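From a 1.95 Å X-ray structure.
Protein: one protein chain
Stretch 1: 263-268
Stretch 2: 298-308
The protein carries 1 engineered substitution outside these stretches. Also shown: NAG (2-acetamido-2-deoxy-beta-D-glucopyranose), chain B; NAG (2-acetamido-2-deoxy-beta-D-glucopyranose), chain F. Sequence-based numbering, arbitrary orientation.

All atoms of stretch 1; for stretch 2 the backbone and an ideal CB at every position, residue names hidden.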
# COMPACT_ATOMS: atom_id res chain seq x y z
N ASN A 263 8.35 -2.87 26.32
CA ASN A 263 8.78 -2.65 27.70
C ASN A 263 9.13 -1.18 27.96
O ASN A 263 9.63 -0.48 27.07
CB ASN A 263 9.98 -3.52 28.05
CG ASN A 263 9.74 -5.00 27.80
OD1 ASN A 263 8.65 -5.44 27.41
ND2 ASN A 263 10.77 -5.78 28.05
N LEU A 264 8.85 -0.73 29.18
CA LEU A 264 9.16 0.63 29.63
C LEU A 264 10.66 0.88 29.68
O LEU A 264 11.43 0.02 30.14
CB LEU A 264 8.54 0.87 31.02
CG LEU A 264 7.00 0.89 31.03
CD1 LEU A 264 6.39 0.55 32.40
CD2 LEU A 264 6.48 2.24 30.48
N GLU A 265 11.06 2.05 29.22
CA GLU A 265 12.45 2.46 29.19
C GLU A 265 12.78 3.34 30.40
O GLU A 265 13.87 3.89 30.51
CB GLU A 265 12.77 3.18 27.89
CG GLU A 265 12.60 2.32 26.64
CD GLU A 265 13.81 1.44 26.33
OE1 GLU A 265 14.72 1.29 27.17
OE2 GLU A 265 13.85 0.89 25.21
N VAL A 266 11.81 3.46 31.31
CA VAL A 266 12.02 4.15 32.58
C VAL A 266 13.20 3.47 33.29
O VAL A 266 13.23 2.25 33.44
CB VAL A 266 10.74 4.13 33.47
CG1 VAL A 266 11.00 4.82 34.82
CG2 VAL A 266 9.57 4.80 32.75
N GLY A 267 14.19 4.27 33.68
CA GLY A 267 15.39 3.75 34.33
C GLY A 267 16.38 3.13 33.37
O GLY A 267 17.35 2.50 33.81
N VAL A 268 16.14 3.28 32.07
CA VAL A 268 17.07 2.80 31.04
C VAL A 268 17.62 3.99 30.25
O VAL A 268 16.88 4.90 29.88
CB VAL A 268 16.40 1.78 30.06
CG1 VAL A 268 17.45 1.14 29.13
CG2 VAL A 268 15.64 0.70 30.81
N UNK A 298 20.06 -1.92 39.56
CA UNK A 298 20.82 -0.78 39.10
C UNK A 298 19.82 0.27 38.61
O UNK A 298 19.88 0.75 37.47
CB UNK A 298 21.81 -1.17 38.00
N UNK A 299 18.88 0.59 39.50
CA UNK A 299 17.78 1.48 39.20
C UNK A 299 17.93 2.76 40.03
O UNK A 299 18.08 2.68 41.26
CB UNK A 299 16.44 0.80 39.48
N UNK A 300 17.91 3.91 39.37
CA UNK A 300 18.03 5.19 40.06
C UNK A 300 16.72 5.61 40.73
O UNK A 300 15.64 5.12 40.38
CB UNK A 300 18.48 6.27 39.08
N UNK A 301 16.85 6.53 41.70
CA UNK A 301 15.76 6.98 42.55
C UNK A 301 14.54 7.54 41.80
O UNK A 301 13.41 7.12 42.07
CB UNK A 301 16.29 8.05 43.51
N UNK A 302 14.77 8.49 40.89
CA UNK A 302 13.66 9.12 40.17
C UNK A 302 12.87 8.09 39.35
O UNK A 302 11.65 8.19 39.23
CB UNK A 302 14.19 10.23 39.25
N UNK A 303 13.59 7.13 38.77
CA UNK A 303 12.96 6.09 37.95
C UNK A 303 12.13 5.14 38.81
O UNK A 303 11.00 4.79 38.46
CB UNK A 303 14.02 5.30 37.18
N UNK A 304 12.69 4.74 39.96
CA UNK A 304 11.97 3.93 40.94
C UNK A 304 10.63 4.55 41.36
O UNK A 304 9.63 3.85 41.41
CB UNK A 304 12.85 3.72 42.18
N UNK A 305 10.61 5.85 41.65
CA UNK A 305 9.36 6.47 42.09
C UNK A 305 8.36 6.67 40.95
O UNK A 305 7.16 6.84 41.18
CB UNK A 305 9.66 7.82 42.75
N UNK A 306 8.86 6.65 39.71
CA UNK A 306 7.96 6.63 38.55
C UNK A 306 7.24 5.27 38.48
O UNK A 306 6.00 5.22 38.46
CB UNK A 306 8.74 6.90 37.26
N UNK A 307 8.01 4.18 38.52
CA UNK A 307 7.44 2.82 38.51
C UNK A 307 6.49 2.56 39.69
O UNK A 307 5.64 1.68 39.61
CB UNK A 307 8.57 1.79 38.53
N UNK A 308 6.68 3.31 40.77
CA UNK A 308 5.93 3.08 42.00
C UNK A 308 4.74 4.03 42.18
O UNK A 308 4.10 4.01 43.23
CB UNK A 308 6.87 3.21 43.20
C1 NAG B . 24.64 4.49 34.98
C2 NAG B . 25.14 3.04 35.00
C3 NAG B . 25.30 2.49 36.42
C4 NAG B . 26.10 3.44 37.31
C5 NAG B . 25.60 4.88 37.17
C6 NAG B . 26.54 5.85 37.89
C7 NAG B . 24.81 1.33 33.30
C8 NAG B . 23.85 0.35 32.68
N2 NAG B . 24.30 2.17 34.19
O3 NAG B . 25.95 1.24 36.38
O4 NAG B . 26.00 3.01 38.66
O5 NAG B . 25.50 5.27 35.81
O6 NAG B . 25.89 6.35 39.04
O7 NAG B . 26.00 1.32 32.97
C1 NAG F . 14.86 13.55 41.29
C2 NAG F . 14.43 15.01 41.07
C3 NAG F . 14.31 15.36 39.58
C4 NAG F . 15.49 14.86 38.76
C5 NAG F . 15.85 13.42 39.12
C6 NAG F . 17.13 12.99 38.39
C7 NAG F . 13.19 16.05 42.88
C8 NAG F . 12.65 15.40 44.12
N2 NAG F . 13.19 15.31 41.77
O3 NAG F . 14.24 16.76 39.43
O4 NAG F . 15.19 14.98 37.38
O5 NAG F . 16.03 13.30 40.52
O6 NAG F . 17.40 11.63 38.68
O7 NAG F . 13.62 17.21 42.91

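Position 298 has backbone angles of -145/53, neither helical nor fully extended, and a CA-to-CB bond running sideways, with nothing of stretch 1 within reach but a sugar nearby. A polar side chain suits it. It is Asn298, whose ND2 donates to O3 of the chain B NAG at 2.9 Å.

At 299 the bond again points sideways, so only a side chain of some length could reach the turn formed by Glu265 to Val268. Several apolar types would serve. Leu299 brings CD1 to 4.1 Å from Gly267 CA, and a side chain on Gly267 would run into that methyl.

Position 300 precedes the helix and is likewise sideways; small polar caps are common here, but a long chain could also bend back toward the turn. Lys300 does so, its NZ lying 4.3 Å from Gly267 CA, while its backbone N donates to a water that in turn donates to Gly267 O.

Positions 301 and 302 open the helix, 301 out of reach of stretch 1 and 302 sideways to it, so stretch 1 sets no demand. Ala301 is compatible with the helix; at 302 the second NAG favours a polar group, and Ser302 OG hydrogen-bonds O6 of the chain F NAG at 3.0 Å.

At 303 the helix comes closest to stretch 1, the CA atoms of 303 and Gly267 being 4.9 Å apart. The ideal CB points toward stretch 1, 3.5 Å from Gly267 CA, so a small residue such as Ala or Ser fits best. Ser303 packs its OG 3.2 Å from Gly267 CA, and that OG accepts a hydrogen bond from Lys300 NZ at 2.8 Å.

Positions 304 and 305 turn away or lie out of reach, leaving the choice open; they are Tyr304 and Ser305.

At 306 the CB faces the Val266 side chain, 3.9 Å from its CG1, which invites an aliphatic residue such as Val, Leu or Ile. Ile306 answers with CG2 at 3.8 Å from Val266 CG1.

From 307 the bond runs sideways, yet Leu264 and Val266 offer apolar surface and the carbonyl of Val266 an acceptor farther along. A long side chain joining a flat apolar body to a terminal donor suits both. Tyr307 lays a ring face against Val266 CG1, 4.0 Å from the ring centroid, and its edge near Leu264 CD1, 3.8 Å from Tyr307 CE2. Its OH donates to Val266 O at 2.6 Å.

Position 308, beyond reach of stretch 1 and past the helix, is Ser308.

Stretch 2, residues 298-308: NLKASSYSIYS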
# COMPACT_ATOMS: atom_id res chain seq x y z
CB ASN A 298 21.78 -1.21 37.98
CG ASN A 298 22.88 -0.21 37.74
OD1 ASN A 298 23.04 0.75 38.50
ND2 ASN A 298 23.67 -0.44 36.70
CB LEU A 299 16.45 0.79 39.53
CG LEU A 299 15.13 1.54 39.37
CD1 LEU A 299 14.85 1.86 37.90
CD2 LEU A 299 13.99 0.73 39.95
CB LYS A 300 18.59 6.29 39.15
CG LYS A 300 17.67 6.81 38.04
CD LYS A 300 18.45 7.77 37.14
CE LYS A 300 17.54 8.56 36.22
NZ LYS A 300 16.85 7.66 35.22
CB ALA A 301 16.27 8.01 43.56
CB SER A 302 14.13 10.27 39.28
OG SER A 302 15.07 9.86 38.29
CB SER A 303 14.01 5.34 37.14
OG SER A 303 14.66 6.22 36.25
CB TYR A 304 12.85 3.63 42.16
CG TYR A 304 12.16 2.90 43.30
CD1 TYR A 304 11.53 1.66 43.10
CD2 TYR A 304 12.17 3.44 44.59
CE1 TYR A 304 10.91 1.00 44.17
CE2 TYR A 304 11.56 2.79 45.63
CZ TYR A 304 10.94 1.58 45.44
OH TYR A 304 10.33 0.97 46.53
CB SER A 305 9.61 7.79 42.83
OG SER A 305 10.17 8.74 41.97
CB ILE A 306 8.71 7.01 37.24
CG1 ILE A 306 9.00 8.52 37.25
CG2 ILE A 306 7.89 6.63 35.99
CD1 ILE A 306 10.06 8.97 36.29
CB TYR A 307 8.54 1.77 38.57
CG TYR A 307 9.24 1.49 37.26
CD1 TYR A 307 10.62 1.64 37.15
CD2 TYR A 307 8.52 1.05 36.14
CE1 TYR A 307 11.28 1.36 35.95
CE2 TYR A 307 9.17 0.78 34.93
CZ TYR A 307 10.55 0.94 34.84
OH TYR A 307 11.18 0.68 33.65
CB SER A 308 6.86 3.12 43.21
OG SER A 308 7.15 4.47 43.56
O HOH W 1 18.14 3.67 36.46
O HOH W 2 18.17 0.19 34.77
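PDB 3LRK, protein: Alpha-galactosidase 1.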